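Local structure of DNA repair protein RECN (Deinococcus radiodurans, 4ABX) at residues 15-18 / 19-22; 141-144 / 145-149; 162-165 / 166-170. The protein probably takes part in recombinational repair of damaged DNA as an ATP-binding, SMC-like protein, of which this chain is the coiled-coil domain. All coordinates share one frame; numbering follows the deposited sequence.

Contact 1 (15-18 / 19-22); sequences DLLA and FQVQ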
# COMPACT_ATOMS: atom_id res chain seq x y z
N ASP A 15 44.98 -43.01 -25.39
CA ASP A 15 43.88 -42.09 -25.66
C ASP A 15 43.36 -41.45 -24.38
O ASP A 15 43.06 -40.26 -24.33
CB ASP A 15 42.72 -42.80 -26.37
CG ASP A 15 43.00 -43.06 -27.84
OD1 ASP A 15 43.88 -42.40 -28.42
OD2 ASP A 15 42.32 -43.94 -28.42
N LEU A 16 43.22 -42.27 -23.34
CA LEU A 16 42.77 -41.80 -22.03
C LEU A 16 43.66 -40.68 -21.51
O LEU A 16 43.19 -39.60 -21.15
CB LEU A 16 42.77 -42.97 -21.04
CG LEU A 16 42.52 -42.67 -19.56
CD1 LEU A 16 41.20 -41.94 -19.38
CD2 LEU A 16 42.54 -43.95 -18.76
N LEU A 17 44.96 -40.94 -21.47
CA LEU A 17 45.91 -39.99 -20.90
C LEU A 17 46.01 -38.72 -21.74
O LEU A 17 46.04 -37.61 -21.21
CB LEU A 17 47.28 -40.64 -20.74
CG LEU A 17 47.34 -41.86 -19.82
CD1 LEU A 17 48.63 -42.66 -20.05
CD2 LEU A 17 47.20 -41.44 -18.36
N ALA A 18 46.05 -38.89 -23.06
CA ALA A 18 46.12 -37.74 -23.95
C ALA A 18 44.93 -36.81 -23.72
O ALA A 18 45.08 -35.59 -23.72
CB ALA A 18 46.17 -38.19 -25.41
N PHE A 19 43.76 -37.40 -23.52
CA PHE A 19 42.53 -36.64 -23.30
C PHE A 19 42.57 -35.90 -21.97
O PHE A 19 42.15 -34.74 -21.87
CB PHE A 19 41.31 -37.58 -23.33
CG PHE A 19 40.04 -36.94 -22.84
CD1 PHE A 19 39.76 -36.88 -21.49
CD2 PHE A 19 39.13 -36.40 -23.74
CE1 PHE A 19 38.60 -36.28 -21.03
CE2 PHE A 19 37.96 -35.81 -23.29
CZ PHE A 19 37.69 -35.75 -21.93
N GLN A 20 43.09 -36.56 -20.94
CA GLN A 20 43.19 -35.95 -19.63
C GLN A 20 44.19 -34.79 -19.62
O GLN A 20 43.93 -33.73 -19.05
CB GLN A 20 43.54 -37.00 -18.58
CG GLN A 20 42.36 -37.90 -18.24
CD GLN A 20 42.75 -39.11 -17.41
OE1 GLN A 20 43.93 -39.45 -17.28
NE2 GLN A 20 41.75 -39.78 -16.83
N VAL A 21 45.32 -34.98 -20.29
CA VAL A 21 46.35 -33.94 -20.41
C VAL A 21 45.82 -32.73 -21.17
O VAL A 21 46.02 -31.59 -20.75
CB VAL A 21 47.61 -34.49 -21.12
CG1 VAL A 21 48.52 -33.35 -21.57
CG2 VAL A 21 48.35 -35.47 -20.21
N GLN A 22 45.13 -32.98 -22.27
CA GLN A 22 44.51 -31.91 -23.05
C GLN A 22 43.50 -31.14 -22.21
O GLN A 22 43.51 -29.90 -22.21
CB GLN A 22 43.82 -32.48 -24.30
CG GLN A 22 43.24 -31.43 -25.23
CD GLN A 22 42.60 -32.03 -26.47
OE1 GLN A 22 42.25 -33.21 -26.50
NE2 GLN A 22 42.44 -31.21 -27.51
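Leu16 and Gln20, one helical turn apart on helix 6-27, make the main side-chain contact of this stretch. The CD1 branch of Leu16 lies 3.4 Å from NE2 of Gln20, the methyl set against the amide nitrogen as the two side chains pass at a slant. Leu16 reaches forward along the helix because its CG stands anti to the backbone N (chi1 172°). Gln20 leans back toward the preceding turn, its CG beside its own backbone N (chi1 -74°) and the chain extended beyond, so its amide comes between two leucines: Gln20 OE1 lies 4.0 Å from CD2 of Leu17.

The close packing is otherwise that of the backbone. Four successive i to i+4 hydrogen bonds run from Phe19 N to Asp15 O through Gln22 N to Ala18 O. The straightest is Val21 N to Leu17 O, 2.9 Å long with 167° at the hydrogen. The same carbonyl oxygen is approached by a side chain, CG2 of Val21 standing 3.3 Å from Leu17 O.

The Leu16-Gln20 pair itself lies at the surface, and Leu17 is the sheltered part. Phe19, Asp15 and Gln22 form the looser, exposed side: Phe19 meets the preceding turn through CB, 3.4 Å from Asp15 O, while its ring leads away, and Gln22 NE2 makes a weak hydrogen bond to Glu26.

Buried Leu17 packs on Glu158 and Leu162 of helix 145-169. Nearer the start of that helix, Val21 meets Ala155 and Gln20 meets Phe151, so the two helices pack antiparallel in the coiled-coil domain.

Contact 2 (141-144 / 145-149); sequences YGPT and LEDVV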
# COMPACT_ATOMS: atom_id res chain seq x y z
N TYR A 141 40.28 -34.48 -10.94
CA TYR A 141 41.72 -34.65 -10.74
C TYR A 141 42.23 -34.06 -9.43
O TYR A 141 43.44 -34.05 -9.19
CB TYR A 141 42.48 -33.98 -11.89
CG TYR A 141 41.95 -34.29 -13.27
CD1 TYR A 141 42.09 -35.57 -13.81
CD2 TYR A 141 41.35 -33.31 -14.05
CE1 TYR A 141 41.62 -35.86 -15.07
CE2 TYR A 141 40.88 -33.60 -15.32
CZ TYR A 141 41.02 -34.88 -15.83
OH TYR A 141 40.55 -35.18 -17.08
N GLY A 142 41.31 -33.57 -8.59
CA GLY A 142 41.65 -32.80 -7.40
C GLY A 142 42.20 -33.61 -6.24
O GLY A 142 42.81 -34.65 -6.47
N PRO A 143 41.95 -33.17 -4.99
CA PRO A 143 41.05 -32.12 -4.50
C PRO A 143 41.45 -30.67 -4.80
O PRO A 143 40.57 -29.84 -5.04
CB PRO A 143 41.04 -32.32 -2.97
CG PRO A 143 41.79 -33.61 -2.71
CD PRO A 143 42.68 -33.82 -3.88
N THR A 144 42.74 -30.35 -4.75
CA THR A 144 43.18 -28.97 -4.93
C THR A 144 43.77 -28.77 -6.33
O THR A 144 44.05 -29.74 -7.02
CB THR A 144 44.25 -28.57 -3.90
OG1 THR A 144 45.45 -29.32 -4.14
CG2 THR A 144 43.75 -28.86 -2.48
N LEU A 145 43.95 -27.51 -6.73
CA LEU A 145 44.55 -27.22 -8.03
C LEU A 145 45.97 -27.76 -8.10
O LEU A 145 46.43 -28.17 -9.17
CB LEU A 145 44.54 -25.72 -8.33
CG LEU A 145 43.16 -25.09 -8.54
CD1 LEU A 145 43.29 -23.61 -8.87
CD2 LEU A 145 42.38 -25.84 -9.63
N GLU A 146 46.66 -27.77 -6.97
CA GLU A 146 47.98 -28.40 -6.89
C GLU A 146 47.88 -29.86 -7.32
O GLU A 146 48.68 -30.33 -8.13
CB GLU A 146 48.56 -28.30 -5.47
CG GLU A 146 49.07 -26.92 -5.07
CD GLU A 146 48.00 -26.04 -4.41
OE1 GLU A 146 46.79 -26.27 -4.63
OE2 GLU A 146 48.39 -25.11 -3.67
N ASP A 147 46.91 -30.58 -6.76
CA ASP A 147 46.70 -31.99 -7.11
C ASP A 147 46.40 -32.14 -8.60
O ASP A 147 46.89 -33.07 -9.25
CB ASP A 147 45.55 -32.60 -6.30
CG ASP A 147 45.89 -32.73 -4.82
OD1 ASP A 147 46.89 -33.40 -4.48
OD2 ASP A 147 45.15 -32.16 -4.00
N VAL A 148 45.59 -31.22 -9.14
CA VAL A 148 45.23 -31.26 -10.55
C VAL A 148 46.45 -31.11 -11.45
O VAL A 148 46.60 -31.82 -12.45
CB VAL A 148 44.22 -30.15 -10.90
CG1 VAL A 148 43.84 -30.23 -12.38
CG2 VAL A 148 42.97 -30.24 -10.02
N VAL A 149 47.32 -30.17 -11.10
CA VAL A 149 48.52 -29.92 -11.88
C VAL A 149 49.43 -31.14 -11.82
O VAL A 149 49.97 -31.59 -12.84
CB VAL A 149 49.27 -28.66 -11.40
CG1 VAL A 149 50.67 -28.60 -12.00
CG2 VAL A 149 48.46 -27.41 -11.74
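Between Tyr141 and Val148 the chain leaves helix 121-141 at Gly142, passes a cis peptide bond before Pro143 and starts helix 145-169, whose first turn is closed by Val148 N bonding to Thr144 O at 3.0 Å. Thr144, the N-cap residue, has OG1 between its backbone N and carbonyl carbon (chi1 67°), from where it accepts a bond of 3.3 Å from Asp147 N. Asp147 answers with OD2, which takes Thr144 N at 3.1 Å through its anti lone pair, with 165° at the hydrogen. Thr144 OG1 also donates to OD2, over 2.9 Å, coming from above the carboxylate plane (61° out of it). OD2 thus accepts twice from Thr144, from its backbone N and its hydroxyl, and CD of Pro143 rests 3.0 Å from it.

On the inner side, CB of Tyr141 touches CG1 of Val148 at 4.0 Å, and CG2 of Val148 lies 3.9 Å from CA of Gly142. The tyrosine ring leads away toward helix 6-27, where its hydroxyl hydrogen-bonds Glu23, while Val148 and buried Leu145 pack back on helix 121-141. The reciprocal pairing of Thr144 and Asp147 is a capping box, an arrangement typical of helix N-termini, here opening helix 145-169 after the short link from helix 121-141.

Contact 3 (162-165 / 166-170); sequences LEED and ERDAG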
# COMPACT_ATOMS: atom_id res chain seq x y z
N LEU A 162 54.36 -44.83 -22.75
CA LEU A 162 53.54 -45.73 -23.54
C LEU A 162 53.77 -45.54 -25.04
O LEU A 162 53.87 -46.51 -25.79
CB LEU A 162 52.06 -45.56 -23.21
CG LEU A 162 51.66 -46.05 -21.81
CD1 LEU A 162 50.17 -45.89 -21.57
CD2 LEU A 162 52.09 -47.50 -21.62
N GLU A 163 53.87 -44.29 -25.47
CA GLU A 163 54.15 -43.98 -26.86
C GLU A 163 55.50 -44.56 -27.29
O GLU A 163 55.65 -45.05 -28.41
CB GLU A 163 54.11 -42.47 -27.09
CG GLU A 163 52.74 -41.86 -26.86
CD GLU A 163 52.72 -40.36 -27.06
OE1 GLU A 163 53.78 -39.73 -26.86
OE2 GLU A 163 51.66 -39.82 -27.41
N GLU A 164 56.48 -44.50 -26.39
CA GLU A 164 57.80 -45.06 -26.68
C GLU A 164 57.74 -46.58 -26.81
O GLU A 164 58.41 -47.16 -27.67
CB GLU A 164 58.81 -44.66 -25.61
CG GLU A 164 60.22 -45.17 -25.88
CD GLU A 164 61.19 -44.81 -24.78
OE1 GLU A 164 61.62 -43.64 -24.71
OE2 GLU A 164 61.53 -45.71 -23.97
N ASP A 165 56.95 -47.22 -25.95
CA ASP A 165 56.81 -48.67 -25.98
C ASP A 165 56.22 -49.11 -27.32
O ASP A 165 56.61 -50.14 -27.88
CB ASP A 165 55.91 -49.16 -24.84
CG ASP A 165 56.51 -48.89 -23.47
OD1 ASP A 165 57.75 -48.85 -23.36
OD2 ASP A 165 55.74 -48.73 -22.50
N GLU A 166 55.28 -48.32 -27.83
CA GLU A 166 54.66 -48.62 -29.12
C GLU A 166 55.67 -48.51 -30.25
O GLU A 166 55.73 -49.38 -31.12
CB GLU A 166 53.46 -47.72 -29.38
CG GLU A 166 52.14 -48.30 -28.91
CD GLU A 166 50.96 -47.47 -29.35
OE1 GLU A 166 51.16 -46.29 -29.73
OE2 GLU A 166 49.82 -47.99 -29.32
N ARG A 167 56.45 -47.43 -30.26
CA ARG A 167 57.48 -47.27 -31.27
C ARG A 167 58.53 -48.38 -31.18
O ARG A 167 59.01 -48.88 -32.20
CB ARG A 167 58.13 -45.88 -31.19
CG ARG A 167 57.37 -44.82 -31.98
CD ARG A 167 58.06 -43.46 -31.92
NE ARG A 167 57.82 -42.78 -30.65
CZ ARG A 167 58.65 -42.83 -29.61
NH1 ARG A 167 59.78 -43.53 -29.70
NH2 ARG A 167 58.35 -42.18 -28.50
N ASP A 168 58.87 -48.78 -29.96
CA ASP A 168 59.81 -49.88 -29.77
C ASP A 168 59.22 -51.20 -30.26
O ASP A 168 59.94 -52.06 -30.75
CB ASP A 168 60.21 -50.00 -28.29
CG ASP A 168 61.22 -48.95 -27.87
OD1 ASP A 168 61.70 -48.19 -28.74
OD2 ASP A 168 61.54 -48.88 -26.66
N ALA A 169 57.91 -51.34 -30.14
CA ALA A 169 57.22 -52.57 -30.52
C ALA A 169 57.32 -52.87 -32.01
O ALA A 169 57.39 -54.03 -32.42
CB ALA A 169 55.77 -52.53 -30.07
N GLY A 170 57.32 -51.82 -32.83
CA GLY A 170 57.34 -51.97 -34.27
C GLY A 170 58.70 -51.70 -34.89
O GLY A 170 58.79 -51.15 -35.99
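The guanidinium of Arg167 lies with one face over the preceding turn of its own helix: Glu163 O stands 3.6 Å from the plane, offset toward the rim, and Glu164 CA sits under the same face, 3.5 Å from NH2. The bend at chi3 (-77°) turns the arginine back over the backbone. CB of Glu164 is 3.8 Å from NH2, but the carboxylate points elsewhere, its plane turned 68° from the guanidinium and OE1 5.2 Å from NH2. The arginine therefore packs flat on the main chain, and its charged atoms stay clear of the carboxylates of Glu163 and Glu164.

This is the last part of helix 145-169, a long helix of the coiled-coil domain, which packs against helix 6-27 here. Leu162 and Glu166 turn to that helix, where Leu162 packs on Gln13 and Ile14, and Glu166 touches Arg10 and Ile14.

On the exposed side Glu164 and Asp168 run alongside each other, with OE2 of Glu164 4.2 Å from OD2 of Asp168; these like charges would be expected to repel. Regular i to i+4 bonding runs on to Ala169 N, which reaches Asp165 O at 2.9 Å although bent to 133°, and the bonds made by Gly170 N are weak where the chain leaves the helix.

In the fold
The three contacts are local turns on helices that pack together: contact 1 on helix 6-27, contact 2 where helix 121-141 gives way to helix 145-169, and contact 3 at the end of the latter. Contact 1 touches both others: Gln20 CG packs on Tyr141 OH of contact 2 at 3.5 Å, and Leu17 CD1 on Leu162 CD1 of contact 3 at 3.9 Å. Its centre lies about 16 Å from that of contact 2 and about 17 Å from that of contact 3. Contacts 2 and 3 have centres about 30 Å apart and nearest atoms about 15 Å apart. Helix 6-27 thus bridges them at one end of the elongated coiled-coil domain.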